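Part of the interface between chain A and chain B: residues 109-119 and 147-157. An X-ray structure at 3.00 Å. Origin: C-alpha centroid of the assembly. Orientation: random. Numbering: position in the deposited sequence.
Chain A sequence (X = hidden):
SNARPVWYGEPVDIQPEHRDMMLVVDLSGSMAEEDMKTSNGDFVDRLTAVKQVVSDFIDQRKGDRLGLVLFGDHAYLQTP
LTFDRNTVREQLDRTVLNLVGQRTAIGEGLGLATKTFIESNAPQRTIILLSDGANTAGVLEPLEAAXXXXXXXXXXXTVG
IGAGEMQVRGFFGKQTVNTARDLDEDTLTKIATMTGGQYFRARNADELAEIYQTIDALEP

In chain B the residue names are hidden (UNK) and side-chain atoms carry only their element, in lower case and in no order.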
# COMPACT_ATOMS: atom_id res chain seq x y z
N GLY A 109 12.77 -6.31 -18.59
CA GLY A 109 11.49 -6.51 -17.95
C GLY A 109 11.63 -6.70 -16.45
O GLY A 109 10.88 -6.12 -15.67
N LEU A 110 12.61 -7.51 -16.06
CA LEU A 110 12.87 -7.77 -14.65
C LEU A 110 13.45 -6.54 -13.96
O LEU A 110 13.06 -6.20 -12.84
CB LEU A 110 13.81 -8.96 -14.48
CG LEU A 110 13.30 -10.31 -14.99
CD1 LEU A 110 14.33 -11.40 -14.76
CD2 LEU A 110 11.98 -10.67 -14.32
N GLY A 111 14.40 -5.89 -14.63
CA GLY A 111 15.05 -4.71 -14.09
C GLY A 111 14.07 -3.59 -13.82
O GLY A 111 14.21 -2.85 -12.85
N LEU A 112 13.08 -3.46 -14.69
CA LEU A 112 12.05 -2.44 -14.54
C LEU A 112 11.07 -2.81 -13.44
O LEU A 112 10.63 -1.96 -12.67
CB LEU A 112 11.31 -2.22 -15.86
CG LEU A 112 10.22 -1.16 -15.86
CD1 LEU A 112 10.73 0.14 -15.27
CD2 LEU A 112 9.74 -0.94 -17.27
N ALA A 113 10.74 -4.10 -13.37
CA ALA A 113 9.88 -4.61 -12.31
C ALA A 113 10.58 -4.45 -10.96
O ALA A 113 9.95 -4.06 -9.97
CB ALA A 113 9.54 -6.06 -12.56
N THR A 114 11.87 -4.77 -10.94
CA THR A 114 12.70 -4.56 -9.76
C THR A 114 12.65 -3.10 -9.33
O THR A 114 12.37 -2.79 -8.17
CB THR A 114 14.16 -4.96 -10.02
OG1 THR A 114 14.28 -6.39 -10.01
CG2 THR A 114 15.08 -4.38 -8.95
N LYS A 115 12.89 -2.21 -10.29
CA LYS A 115 12.86 -0.77 -10.06
C LYS A 115 11.58 -0.33 -9.38
O LYS A 115 11.59 0.57 -8.53
CB LYS A 115 13.01 -0.01 -11.38
CG LYS A 115 12.88 1.50 -11.24
CD LYS A 115 14.06 2.08 -10.48
CE LYS A 115 13.94 3.59 -10.33
NZ LYS A 115 12.97 3.98 -9.28
N THR A 116 10.48 -0.97 -9.75
CA THR A 116 9.16 -0.58 -9.27
C THR A 116 8.98 -0.89 -7.79
O THR A 116 8.07 -0.38 -7.13
CB THR A 116 8.05 -1.26 -10.07
OG1 THR A 116 8.38 -1.21 -11.47
CG2 THR A 116 6.73 -0.54 -9.86
N PHE A 117 9.86 -1.72 -7.25
CA PHE A 117 9.83 -2.02 -5.83
C PHE A 117 10.55 -0.93 -5.04
O PHE A 117 10.33 -0.78 -3.84
CB PHE A 117 10.45 -3.39 -5.55
CG PHE A 117 9.60 -4.55 -5.98
CD1 PHE A 117 8.26 -4.61 -5.63
CD2 PHE A 117 10.13 -5.57 -6.74
CE1 PHE A 117 7.47 -5.68 -6.02
CE2 PHE A 117 9.35 -6.64 -7.13
CZ PHE A 117 8.03 -6.70 -6.78
N ILE A 118 11.41 -0.18 -5.73
CA ILE A 118 12.26 0.80 -5.07
C ILE A 118 11.55 2.17 -4.97
O ILE A 118 11.96 3.03 -4.20
CB ILE A 118 13.63 0.91 -5.80
CG1 ILE A 118 14.38 -0.41 -5.66
CG2 ILE A 118 14.51 2.01 -5.23
CD1 ILE A 118 14.74 -1.06 -6.98
N GLU A 119 10.46 2.35 -5.71
CA GLU A 119 9.64 3.54 -5.47
C GLU A 119 8.71 3.31 -4.29
O GLU A 119 8.24 4.26 -3.67
CB GLU A 119 8.82 3.92 -6.71
CG GLU A 119 9.66 4.37 -7.89
CD GLU A 119 9.94 3.23 -8.81
OE1 GLU A 119 9.42 2.14 -8.50
OE2 GLU A 119 10.65 3.39 -9.82
N UNK B 147 19.79 -11.35 -10.33
CA UNK B 147 20.68 -11.05 -9.22
C UNK B 147 20.21 -9.80 -8.50
O UNK B 147 20.14 -9.76 -7.27
c UNK B 147 22.12 -10.87 -9.72
n UNK B 147 23.61 -13.18 -8.37
c UNK B 147 23.16 -12.08 -7.77
o UNK B 147 22.77 -12.07 -6.61
c UNK B 147 23.14 -10.81 -8.60
N UNK B 148 19.88 -8.77 -9.27
CA UNK B 148 19.37 -7.51 -8.73
C UNK B 148 18.02 -7.73 -8.05
O UNK B 148 17.70 -7.06 -7.06
c UNK B 148 20.44 -5.53 -10.09
c UNK B 148 20.51 -5.17 -11.57
c UNK B 148 21.75 -6.16 -9.63
c UNK B 148 19.25 -6.46 -9.83
N UNK B 149 17.24 -8.65 -8.59
CA UNK B 149 15.95 -9.00 -8.01
C UNK B 149 16.13 -9.63 -6.64
O UNK B 149 15.37 -9.34 -5.71
c UNK B 149 15.20 -9.94 -8.93
N UNK B 150 17.13 -10.49 -6.51
CA UNK B 150 17.43 -11.14 -5.25
C UNK B 150 17.84 -10.13 -4.19
O UNK B 150 17.44 -10.23 -3.03
c UNK B 150 20.26 -14.61 -5.34
n UNK B 150 21.57 -15.30 -5.43
c UNK B 150 20.22 -13.60 -4.21
c UNK B 150 18.87 -12.92 -4.13
c UNK B 150 18.52 -12.20 -5.42
N UNK B 151 18.66 -9.16 -4.60
CA UNK B 151 19.14 -8.13 -3.69
C UNK B 151 17.99 -7.39 -3.02
O UNK B 151 18.08 -7.03 -1.84
c UNK B 151 21.22 -7.78 -5.12
c UNK B 151 20.03 -7.12 -4.43
o UNK B 151 21.50 -8.96 -4.83
o UNK B 151 21.85 -7.11 -5.96
N UNK B 152 16.92 -7.17 -3.77
CA UNK B 152 15.75 -6.45 -3.26
C UNK B 152 14.67 -7.38 -2.72
O UNK B 152 13.51 -6.99 -2.59
o UNK B 152 15.95 -3.35 -3.95
n UNK B 152 16.84 -4.44 -5.70
c UNK B 152 16.02 -4.35 -4.65
c UNK B 152 15.16 -5.57 -4.36
N UNK B 153 15.08 -8.62 -2.43
CA UNK B 153 14.24 -9.62 -1.75
C UNK B 153 13.08 -10.12 -2.60
O UNK B 153 12.25 -10.90 -2.13
n UNK B 153 15.91 -8.83 0.78
c UNK B 153 13.71 -9.06 -0.43
n UNK B 153 15.92 -6.78 1.41
c UNK B 153 16.60 -7.91 1.42
c UNK B 153 14.72 -8.28 0.34
c UNK B 153 14.74 -6.98 0.73
N UNK B 154 13.03 -9.70 -3.86
CA UNK B 154 11.99 -10.19 -4.76
C UNK B 154 12.25 -11.64 -5.15
O UNK B 154 13.37 -12.00 -5.51
c UNK B 154 11.90 -9.31 -6.00
N UNK B 155 11.22 -12.47 -5.06
CA UNK B 155 11.29 -13.85 -5.52
C UNK B 155 10.62 -13.96 -6.88
O UNK B 155 9.50 -13.47 -7.07
n UNK B 155 9.12 -18.00 -1.94
c UNK B 155 10.62 -14.79 -4.52
c UNK B 155 10.21 -16.13 -5.12
c UNK B 155 9.30 -16.90 -4.17
c UNK B 155 10.00 -17.24 -2.87
N UNK B 156 11.30 -14.58 -7.84
CA UNK B 156 10.77 -14.66 -9.19
C UNK B 156 10.24 -16.04 -9.56
O UNK B 156 10.99 -17.02 -9.58
c UNK B 156 12.46 -12.92 -9.87
c UNK B 156 11.83 -14.26 -10.23
c UNK B 156 13.49 -12.44 -10.87
c UNK B 156 11.22 -14.22 -11.62
N UNK B 157 8.95 -16.11 -9.84
CA UNK B 157 8.37 -17.29 -10.46
C UNK B 157 8.39 -17.10 -11.97
O UNK B 157 8.02 -16.04 -12.47
c UNK B 157 6.45 -16.93 -7.57
o UNK B 157 6.57 -18.84 -4.47
c UNK B 157 6.94 -17.53 -9.97
c UNK B 157 6.84 -17.88 -8.50
c UNK B 157 7.14 -19.16 -8.05
c UNK B 157 7.06 -19.48 -6.71
c UNK B 157 6.66 -18.52 -5.80
c UNK B 157 6.35 -17.25 -6.22

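Position 147 of chain B carries three side-chain carbons, the third bearing one oxygen and one nitrogen: a glutamine, Q147(B). It lies on the helix but touches nothing on chain A, and an amide is at ease in such a partly exposed place.

Position 148 has four carbons forked at the second, which makes it leucine, L148(B). Its CA-to-CB bond points toward chain A, yet the closest contact is made by its backbone, O lying 4.2 Å from CG2 of T114(A).

At 149 there is a single carbon, so the residue is alanine, A149(B). A single methyl fits this close approach: CA of A149(B) comes within 3.7 Å of OG1 of T114(A), and CB within 3.8 Å of the same OG1.

Position 150 shows four carbons in a row ending in nitrogen, the lysine K150(B), directed away from chain A and exposed, as suits a charged amine. Position 151 has two carbons, the second with two oxygens: aspartate, D151(B), likewise exposed and out of reach.

Position 152 has two carbons, the second carrying one oxygen and one nitrogen, hence asparagine, N152(B). It is the first residue to leave helical geometry, and its amide turns back on the helix, ND2 donating to O of L148(B) at 3.1 Å. The same group packs on chain A: ND2 is 3.7 Å from CG2 of T114(A), and OD1 is 3.7 Å from CG1 of I118(A).

Position 153 bears one carbon and a five-membered ring of three carbons and two nitrogens, the histidine H153(B). Its positive phi of 69° helps turn the chain, while the ring stays exposed and clear of chain A.

At 154 a single carbon again means alanine, A154(B); its CB rests 3.9 Å from CE2 of F117(A), approaching the ring obliquely. Position 155, four carbons in a row ending in nitrogen, is lysine K155(B), whose amine is hydrogen-bonded elsewhere in the structure.

Position 156 has four carbons forked at the first, one arm two carbons long: isoleucine, I156(B). Its CD1 meets CD1 of L110(A) at 4.1 Å, an apolar pairing between buried residues. Position 157, one carbon and a six-carbon ring bearing oxygen, is tyrosine Y157(B), beyond reach of this stretch.

The contact works by packing, without a hydrogen bond across it. The CA-to-CB bonds of L110(A), T114(A) and F117(A) all point toward the chain B stretch. OG1 of T114(A) donates to O of L110(A) at 3.1 Å, so its polar group, like the amide nitrogen of N152(B), is satisfied within its own chain.

Chain B 147-157: QLAKDNHAKIY
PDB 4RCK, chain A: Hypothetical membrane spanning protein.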